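Local coordinates for protein hydrolase (Thermococcus thioreducens, PDB 6IAH) that is a haloacid dehalogenase superfamily phosphatase that binds magnesium and acts on diverse substrates, probably including phosphoglycolate, at residues R37-W43 and A67-E73; E61-F66 and I85-R89. All coordinates share one frame. Residues are numbered along the deposited sequence.

Contact 1: R37-W43 and A67-E73; sequences REIKPEW and ALSGRAE
Trp43 lays one face of its indole over Ala72, a CH-pi contact with Ala72 CB 3.7 Å from the centroid of the Trp43 six-membered ring, 14° off its normal. The m rotamer also brings the ring edge to Glu73 (chi1 t), Trp43 NE1 donating an almost linear 3.2 Å hydrogen bond to Glu73 OE1. A long salt bridge, 3.7 Å, joins Lys40 NZ to the same Glu73 OE1. Residues 37-40 run extended, Lys40 is at the N-cap position, and 41-43 open a helix. Opposite, helical Ala67 and Leu68 lead to a Schellman motif closed by Gly70 (phi 76°); an ST turn spans it, Ser69 OG accepting from Arg71 N at 3.2 Å, and Arg71 occupies the N-cap position of helix 72-78. Arg37 (chi1 m, chi2 t) gives a 2.5 Å hydrogen bond from NH2 to Ala67 O, which also accepts from Gly70 N (3.1 Å). Between these ends Ile39 CD1 meets Ala67 CB at 4.0 Å; nearest CA pairs are Ile39-Ala67 (7.6 Å) and Trp43-Glu73 (7.2 Å). Consistent with a HAD phosphatase's helical cap, the contact joins the loop leading into helix 41-50, and its first turn, to the turn between helices 56-68 and 72-78; Leu30 of helix 17-32 touches Ile39 and Ala67.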
ATOM      1  N   ARG A  37      13.674   5.714  22.850  1.00 36.18           N
ATOM      2  CA  ARG A  37      12.246   5.456  23.014  1.00 43.30           C
ATOM      3  C   ARG A  37      11.717   4.886  21.668  1.00 40.86           C
ATOM      4  O   ARG A  37      12.125   5.340  20.566  1.00 35.43           O
ATOM      5  CB  ARG A  37      11.441   6.726  23.409  1.00 43.74           C
ATOM      6  CG  ARG A  37      12.028   7.666  24.474  1.00 50.33           C
ATOM      7  CD  ARG A  37      11.133   8.896  24.734  1.00 49.67           C
ATOM      8  NE  ARG A  37      11.233  10.016  23.743  1.00 48.42           N
ATOM      9  CZ  ARG A  37      12.154  10.984  23.735  1.00 57.48           C
ATOM     10  NH1 ARG A  37      13.119  11.035  24.647  1.00 62.87           N
ATOM     11  NH2 ARG A  37      12.135  11.921  22.795  1.00 60.99           N
ATOM     12  N   GLU A  38      10.895   3.843  21.752  1.00 38.62           N
ATOM     13  CA  GLU A  38      10.443   3.188  20.533  1.00 38.53           C
ATOM     14  C   GLU A  38       9.254   3.907  19.939  1.00 30.63           C
ATOM     15  O   GLU A  38       8.473   4.587  20.602  1.00 29.77           O
ATOM     16  CB  GLU A  38      10.103   1.721  20.736  1.00 44.61           C
ATOM     17  CG  GLU A  38      11.307   0.793  20.693  1.00 52.55           C
ATOM     18  CD  GLU A  38      10.909  -0.552  21.227  1.00 57.16           C
ATOM     19  OE1 GLU A  38      10.304  -1.329  20.450  1.00 51.26           O
ATOM     20  OE2 GLU A  38      11.130  -0.771  22.437  1.00 63.01           O
ATOM     21  N   ILE A  39       9.139   3.753  18.639  1.00 30.31           N
ATOM     22  CA  ILE A  39       7.959   4.223  17.954  1.00 30.76           C
ATOM     23  C   ILE A  39       6.821   3.216  18.190  1.00 31.80           C
ATOM     24  O   ILE A  39       6.960   2.057  17.782  1.00 33.20           O
ATOM     25  CB  ILE A  39       8.249   4.392  16.436  1.00 28.76           C
ATOM     26  CG1 ILE A  39       9.222   5.537  16.240  1.00 29.56           C
ATOM     27  CG2 ILE A  39       6.976   4.703  15.666  1.00 32.99           C
ATOM     28  CD1 ILE A  39       8.697   6.912  16.573  1.00 25.90           C
ATOM     29  N   LYS A  40       5.723   3.663  18.823  1.00 32.58           N
ATOM     30  CA  LYS A  40       4.574   2.787  19.068  1.00 37.10           C
ATOM     31  C   LYS A  40       3.807   2.494  17.770  1.00 38.07           C
ATOM     32  O   LYS A  40       3.651   3.354  16.891  1.00 33.93           O
ATOM     33  CB  LYS A  40       3.637   3.375  20.104  1.00 40.85           C
ATOM     34  CG  LYS A  40       4.090   3.252  21.529  1.00 45.79           C
ATOM     35  CD  LYS A  40       3.054   3.899  22.440  1.00 46.38           C
ATOM     36  CE  LYS A  40       3.671   4.443  23.722  1.00 52.98           C
ATOM     37  NZ  LYS A  40       2.776   5.443  24.413  1.00 59.51           N
ATOM     38  N   PRO A  41       3.313   1.259  17.645  1.00 45.78           N
ATOM     39  CA  PRO A  41       2.703   0.830  16.361  1.00 40.58           C
ATOM     40  C   PRO A  41       1.441   1.615  16.004  1.00 35.28           C
ATOM     41  O   PRO A  41       1.242   1.935  14.802  1.00 32.03           O
ATOM     42  CB  PRO A  41       2.421  -0.660  16.604  1.00 44.36           C
ATOM     43  CG  PRO A  41       2.193  -0.747  18.114  1.00 42.27           C
ATOM     44  CD  PRO A  41       3.131   0.249  18.721  1.00 43.39           C
ATOM     45  N   GLU A  42       0.623   1.944  17.014  1.00 34.78           N
ATOM     46  CA  GLU A  42      -0.567   2.713  16.787  1.00 34.94           C
ATOM     47  C   GLU A  42      -0.281   4.106  16.216  1.00 32.93           C
ATOM     48  O   GLU A  42      -1.132   4.615  15.506  1.00 30.19           O
ATOM     49  CB  GLU A  42      -1.482   2.827  18.013  1.00 39.21           C
ATOM     50  CG  GLU A  42      -0.944   3.640  19.189  1.00 47.02           C
ATOM     51  CD  GLU A  42      -0.325   2.795  20.314  1.00 52.59           C
ATOM     52  OE1 GLU A  42       0.170   1.655  20.037  1.00 47.41           O
ATOM     53  OE2 GLU A  42      -0.301   3.311  21.467  1.00 55.85           O
ATOM     54  N   TRP A  43       0.898   4.691  16.525  1.00 30.90           N
ATOM     55  CA  TRP A  43       1.263   6.021  16.008  1.00 32.21           C
ATOM     56  C   TRP A  43       1.421   5.984  14.501  1.00 29.31           C
ATOM     57  O   TRP A  43       0.939   6.879  13.840  1.00 29.31           O
ATOM     58  CB  TRP A  43       2.557   6.575  16.606  1.00 31.30           C
ATOM     59  CG  TRP A  43       2.539   6.740  18.065  1.00 31.84           C
ATOM     60  CD1 TRP A  43       1.437   6.825  18.888  1.00 38.74           C
ATOM     61  CD2 TRP A  43       3.666   6.946  18.895  1.00 31.34           C
ATOM     62  NE1 TRP A  43       1.833   7.035  20.191  1.00 34.97           N
ATOM     63  CE2 TRP A  43       3.189   7.115  20.224  1.00 31.69           C
ATOM     64  CE3 TRP A  43       5.042   7.011  18.651  1.00 30.53           C
ATOM     65  CZ2 TRP A  43       4.046   7.324  21.300  1.00 33.76           C
ATOM     66  CZ3 TRP A  43       5.908   7.222  19.717  1.00 33.12           C
ATOM     67  CH2 TRP A  43       5.403   7.366  21.038  1.00 33.22           C
ATOM     68  N   ALA A  67       8.553  12.402  17.873  1.00 22.53           N
ATOM     69  CA  ALA A  67       9.229  11.644  18.962  1.00 24.69           C
ATOM     70  C   ALA A  67      10.430  12.395  19.506  1.00 30.58           C
ATOM     71  O   ALA A  67      10.741  12.269  20.699  1.00 27.05           O
ATOM     72  CB  ALA A  67       9.630  10.262  18.505  1.00 25.33           C
ATOM     73  N   LEU A  68      11.104  13.190  18.662  1.00 26.26           N
ATOM     74  CA  LEU A  68      12.160  14.084  19.172  1.00 27.91           C
ATOM     75  C   LEU A  68      11.656  15.050  20.184  1.00 28.74           C
ATOM     76  O   LEU A  68      12.422  15.466  21.070  1.00 28.20           O
ATOM     77  CB  LEU A  68      12.848  14.890  18.048  1.00 31.27           C
ATOM     78  CG  LEU A  68      13.975  14.170  17.282  1.00 34.95           C
ATOM     79  CD1 LEU A  68      14.495  15.062  16.146  1.00 36.52           C
ATOM     80  CD2 LEU A  68      15.096  13.854  18.269  1.00 38.44           C
ATOM     81  N   SER A  69      10.402  15.467  20.008  1.00 27.68           N
ATOM     82  CA  SER A  69       9.780  16.456  20.879  1.00 27.93           C
ATOM     83  C   SER A  69       9.337  15.808  22.200  1.00 26.80           C
ATOM     84  O   SER A  69       8.952  16.514  23.111  1.00 30.81           O
ATOM     85  CB  SER A  69       8.557  17.080  20.236  1.00 25.57           C
ATOM     86  OG  SER A  69       7.429  16.230  20.368  1.00 27.36           O
ATOM     87  N   GLY A  70       9.321  14.493  22.284  1.00 30.26           N
ATOM     88  CA  GLY A  70       8.871  13.842  23.522  1.00 31.90           C
ATOM     89  C   GLY A  70       7.352  13.841  23.753  1.00 34.36           C
ATOM     90  O   GLY A  70       6.906  13.373  24.828  1.00 31.49           O
ATOM     91  N   ARG A  71       6.562  14.326  22.778  1.00 30.65           N
ATOM     92  CA  ARG A  71       5.081  14.420  22.897  1.00 32.78           C
ATOM     93  C   ARG A  71       4.362  13.735  21.709  1.00 28.81           C
ATOM     94  O   ARG A  71       3.323  14.225  21.227  1.00 31.90           O
ATOM     95  CB  ARG A  71       4.649  15.884  22.959  1.00 35.63           C
ATOM     96  CG  ARG A  71       5.384  16.715  23.986  1.00 37.84           C
ATOM     97  CD  ARG A  71       4.703  18.035  24.281  1.00 38.05           C
ATOM     98  NE  ARG A  71       4.810  18.917  23.132  1.00 39.07           N
ATOM     99  CZ  ARG A  71       3.847  19.208  22.250  1.00 43.98           C
ATOM    100  NH1 ARG A  71       2.595  18.740  22.373  1.00 40.66           N
ATOM    101  NH2 ARG A  71       4.146  20.030  21.232  1.00 41.60           N
ATOM    102  N   ALA A  72       4.923  12.625  21.232  1.00 29.59           N
ATOM    103  CA  ALA A  72       4.401  11.993  20.025  1.00 30.48           C
ATOM    104  C   ALA A  72       2.932  11.611  20.181  1.00 32.91           C
ATOM    105  O   ALA A  72       2.074  11.924  19.325  1.00 29.13           O
ATOM    106  CB  ALA A  72       5.207  10.792  19.647  1.00 27.61           C
ATOM    107  N   GLU A  73       2.624  10.994  21.308  1.00 30.35           N
ATOM    108  CA  GLU A  73       1.232  10.632  21.550  1.00 33.30           C
ATOM    109  C   GLU A  73       0.258  11.777  21.418  1.00 30.97           C
ATOM    110  O   GLU A  73      -0.740  11.644  20.688  1.00 33.57           O
ATOM    111  CB  GLU A  73       1.079   9.937  22.900  1.00 36.23           C
ATOM    112  CG  GLU A  73      -0.334   9.464  23.121  1.00 45.45           C
ATOM    113  CD  GLU A  73      -0.305   8.050  23.598  1.00 55.32           C
ATOM    114  OE1 GLU A  73      -0.001   7.164  22.750  1.00 50.51           O
ATOM    115  OE2 GLU A  73      -0.483   7.867  24.827  1.00 59.38           O
TER

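Contact 2: E61-F66 and I85-R89; sequences EALILF and IEWVR
Val88, Glu61 and Phe66 organise this pairing of two helical segments, whose axes approach to 9.9 Å and run nearly parallel, with a crossing angle of 25°. Register is set by Ala62 and Val88, their CA atoms 6.2 Å apart. Val88, in the t rotamer, points at segment 61-66 and fits among three of its residues: CG1 of Val88 lies 3.7 Å from Leu65 CD1, while CG2 lies 4.0 Å from Ala62 CB and 3.6 Å from Phe66 CE1. Ala62, at the nearest CA pair, also takes Ile85 against it, Ala62 CB to Ile85 CD1 at 4.0 Å. One turn further along, Phe66 (chi1 -75°, chi2 2°) extends its ring to Trp87, with Phe66 CZ 4.0 Å from Trp87 CZ3. At the N-terminal end of the first segment, Glu61 is stretched out (chi1 and chi2 both t) to form a bidentate salt bridge: Arg89 (chi2 to chi4 extended) donates from NE to Glu61 OE2 at 2.8 Å and from NH2 to Glu61 OE1 at 2.9 Å, the carboxylate lying at the edge of the guanidinium. Glu61 OE2 also accepts from Val96 N, tying in the loop after helix 85-92. This apolar helix-helix packing, with an ion pair at one end, lies in an all-helical part of the chain: Leu63 packs on helices 41-50 and 17-32, and Phe66 on helix 72-78.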
ATOM      1  N   GLU A  61       9.171  10.815   8.592  1.00 19.85           N
ATOM      2  CA  GLU A  61       9.619  12.144   8.974  1.00 21.04           C
ATOM      3  C   GLU A  61       8.832  12.821  10.088  1.00 20.06           C
ATOM      4  O   GLU A  61       9.424  13.363  11.031  1.00 23.33           O
ATOM      5  CB  GLU A  61       9.676  13.092   7.729  1.00 19.95           C
ATOM      6  CG  GLU A  61      10.222  14.457   8.062  1.00 20.28           C
ATOM      7  CD  GLU A  61      10.216  15.372   6.772  1.00 23.35           C
ATOM      8  OE1 GLU A  61       9.960  14.843   5.710  1.00 22.52           O
ATOM      9  OE2 GLU A  61      10.455  16.576   6.870  1.00 22.53           O
ATOM     10  N   ALA A  62       7.512  12.738   9.976  1.00 20.34           N
ATOM     11  CA  ALA A  62       6.601  13.234  10.960  1.00 20.86           C
ATOM     12  C   ALA A  62       6.886  12.546  12.310  1.00 23.03           C
ATOM     13  O   ALA A  62       6.994  13.208  13.288  1.00 23.08           O
ATOM     14  CB  ALA A  62       5.165  12.974  10.536  1.00 22.01           C
ATOM     15  N   LEU A  63       7.026  11.241  12.294  1.00 23.48           N
ATOM     16  CA  LEU A  63       7.222  10.495  13.563  1.00 25.99           C
ATOM     17  C   LEU A  63       8.514  10.770  14.254  1.00 23.64           C
ATOM     18  O   LEU A  63       8.599  10.720  15.507  1.00 23.65           O
ATOM     19  CB  LEU A  63       7.061   8.996  13.314  1.00 27.50           C
ATOM     20  CG  LEU A  63       5.617   8.576  13.053  1.00 28.34           C
ATOM     21  CD1 LEU A  63       5.617   7.208  12.470  1.00 28.69           C
ATOM     22  CD2 LEU A  63       4.739   8.643  14.313  1.00 28.25           C
ATOM     23  N   ILE A  64       9.530  11.036  13.462  1.00 22.53           N
ATOM     24  CA  ILE A  64      10.865  11.413  13.958  1.00 23.67           C
ATOM     25  C   ILE A  64      10.802  12.721  14.727  1.00 23.57           C
ATOM     26  O   ILE A  64      11.188  12.805  15.929  1.00 24.50           O
ATOM     27  CB  ILE A  64      11.917  11.516  12.833  1.00 21.87           C
ATOM     28  CG1 ILE A  64      12.188  10.158  12.254  1.00 22.08           C
ATOM     29  CG2 ILE A  64      13.238  12.107  13.371  1.00 23.23           C
ATOM     30  CD1 ILE A  64      12.864  10.220  10.890  1.00 22.42           C
ATOM     31  N   LEU A  65      10.233  13.715  14.088  1.00 21.99           N
ATOM     32  CA  LEU A  65      10.079  15.040  14.698  1.00 21.85           C
ATOM     33  C   LEU A  65       9.189  14.938  15.907  1.00 24.51           C
ATOM     34  O   LEU A  65       9.543  15.463  16.976  1.00 24.22           O
ATOM     35  CB  LEU A  65       9.604  16.106  13.700  1.00 22.66           C
ATOM     36  CG  LEU A  65      10.658  16.442  12.583  1.00 25.12           C
ATOM     37  CD1 LEU A  65      10.071  17.227  11.405  1.00 24.63           C
ATOM     38  CD2 LEU A  65      11.830  17.225  13.132  1.00 26.20           C
ATOM     39  N   PHE A  66       8.082  14.209  15.789  1.00 22.32           N
ATOM     40  CA  PHE A  66       7.157  14.140  16.935  1.00 23.05           C
ATOM     41  C   PHE A  66       7.854  13.487  18.122  1.00 21.01           C
ATOM     42  O   PHE A  66       7.692  13.945  19.245  1.00 27.85           O
ATOM     43  CB  PHE A  66       5.914  13.278  16.632  1.00 25.65           C
ATOM     44  CG  PHE A  66       4.864  13.932  15.719  1.00 24.30           C
ATOM     45  CD1 PHE A  66       5.039  15.169  15.176  1.00 24.06           C
ATOM     46  CD2 PHE A  66       3.654  13.274  15.486  1.00 27.21           C
ATOM     47  CE1 PHE A  66       4.055  15.754  14.354  1.00 25.68           C
ATOM     48  CE2 PHE A  66       2.651  13.873  14.691  1.00 26.31           C
ATOM     49  CZ  PHE A  66       2.890  15.090  14.111  1.00 27.24           C
ATOM     50  N   ILE A  85       2.911  16.606   5.587  1.00 25.55           N
ATOM     51  CA  ILE A  85       4.214  16.873   6.246  1.00 25.37           C
ATOM     52  C   ILE A  85       4.441  18.372   6.515  1.00 27.22           C
ATOM     53  O   ILE A  85       5.152  18.753   7.460  1.00 24.69           O
ATOM     54  CB  ILE A  85       5.401  16.237   5.453  1.00 24.94           C
ATOM     55  CG1 ILE A  85       6.671  16.128   6.327  1.00 21.43           C
ATOM     56  CG2 ILE A  85       5.742  17.027   4.151  1.00 24.46           C
ATOM     57  CD1 ILE A  85       6.443  15.384   7.667  1.00 22.31           C
ATOM     58  N   GLU A  86       3.830  19.224   5.699  1.00 26.34           N
ATOM     59  CA  GLU A  86       3.901  20.658   5.892  1.00 28.63           C
ATOM     60  C   GLU A  86       3.507  21.124   7.285  1.00 26.82           C
ATOM     61  O   GLU A  86       4.078  22.060   7.789  1.00 25.94           O
ATOM     62  CB  GLU A  86       3.037  21.368   4.822  1.00 37.73           C
ATOM     63  CG  GLU A  86       2.831  22.864   5.053  1.00 46.07           C
ATOM     64  CD  GLU A  86       1.777  23.404   4.100  1.00 59.80           C
ATOM     65  OE1 GLU A  86       2.036  23.371   2.864  1.00 68.59           O
ATOM     66  OE2 GLU A  86       0.689  23.804   4.594  1.00 66.71           O
ATOM     67  N   TRP A  87       2.479  20.550   7.862  1.00 26.67           N
ATOM     68  CA  TRP A  87       2.076  20.931   9.214  1.00 27.76           C
ATOM     69  C   TRP A  87       3.231  20.738  10.236  1.00 24.90           C
ATOM     70  O   TRP A  87       3.460  21.582  11.077  1.00 27.08           O
ATOM     71  CB  TRP A  87       0.844  20.142   9.638  1.00 27.90           C
ATOM     72  CG  TRP A  87       0.192  20.499  10.946  1.00 27.88           C
ATOM     73  CD1 TRP A  87      -0.847  21.359  11.113  1.00 30.27           C
ATOM     74  CD2 TRP A  87       0.476  19.966  12.242  1.00 28.01           C
ATOM     75  NE1 TRP A  87      -1.213  21.419  12.417  1.00 29.63           N
ATOM     76  CE2 TRP A  87      -0.439  20.565  13.142  1.00 29.25           C
ATOM     77  CE3 TRP A  87       1.421  19.051  12.735  1.00 29.38           C
ATOM     78  CZ2 TRP A  87      -0.439  20.304  14.548  1.00 31.90           C
ATOM     79  CZ3 TRP A  87       1.421  18.768  14.146  1.00 31.40           C
ATOM     80  CH2 TRP A  87       0.461  19.356  15.010  1.00 33.25           C
ATOM     81  N   VAL A  88       3.924  19.621  10.108  1.00 24.23           N
ATOM     82  CA  VAL A  88       5.013  19.232  10.964  1.00 23.73           C
ATOM     83  C   VAL A  88       6.212  20.132  10.770  1.00 24.25           C
ATOM     84  O   VAL A  88       6.783  20.634  11.724  1.00 23.02           O
ATOM     85  CB  VAL A  88       5.407  17.742  10.728  1.00 23.38           C
ATOM     86  CG1 VAL A  88       6.430  17.305  11.774  1.00 26.03           C
ATOM     87  CG2 VAL A  88       4.197  16.804  10.885  1.00 24.39           C
ATOM     88  N   ARG A  89       6.565  20.380   9.497  1.00 22.22           N
ATOM     89  CA  ARG A  89       7.657  21.220   9.158  1.00 23.29           C
ATOM     90  C   ARG A  89       7.465  22.643   9.580  1.00 24.84           C
ATOM     91  O   ARG A  89       8.411  23.278  10.091  1.00 24.79           O
ATOM     92  CB  ARG A  89       7.959  21.150   7.651  1.00 21.93           C
ATOM     93  CG  ARG A  89       8.473  19.806   7.244  1.00 22.44           C
ATOM     94  CD  ARG A  89       8.506  19.692   5.708  1.00 23.23           C
ATOM     95  NE  ARG A  89       9.017  18.398   5.253  1.00 22.86           N
ATOM     96  CZ  ARG A  89       9.118  18.041   3.968  1.00 26.79           C
ATOM     97  NH1 ARG A  89       8.717  18.922   3.038  1.00 25.24           N
ATOM     98  NH2 ARG A  89       9.568  16.820   3.612  1.00 26.73           N
TER

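Both contacts draw on helix 56-68: contact 2 uses residues 61-66, contact 1 begins with the next residue, Ala67. Their centres lie 12 Å apart and they touch directly, Trp43 CB to Leu63 CD2 at 3.8 Å, Ile39 CD1 to Leu63 O at 4.0 Å and Ala72 CA to Phe66 CB at 3.9 Å, so the two are parts of one continuous packed helical region, consistent with the cap of a haloacid dehalogenase phosphatase. The magnesium held by Asp6, Asp8 and Asp199 belongs to the core with the parallel sheet. Contact 2 is remote from the annotated sites; in contact 1 the Glu42 side chain is about 11 Å from that of Glu16, which binds a second magnesium ion, absent from this chain in the model.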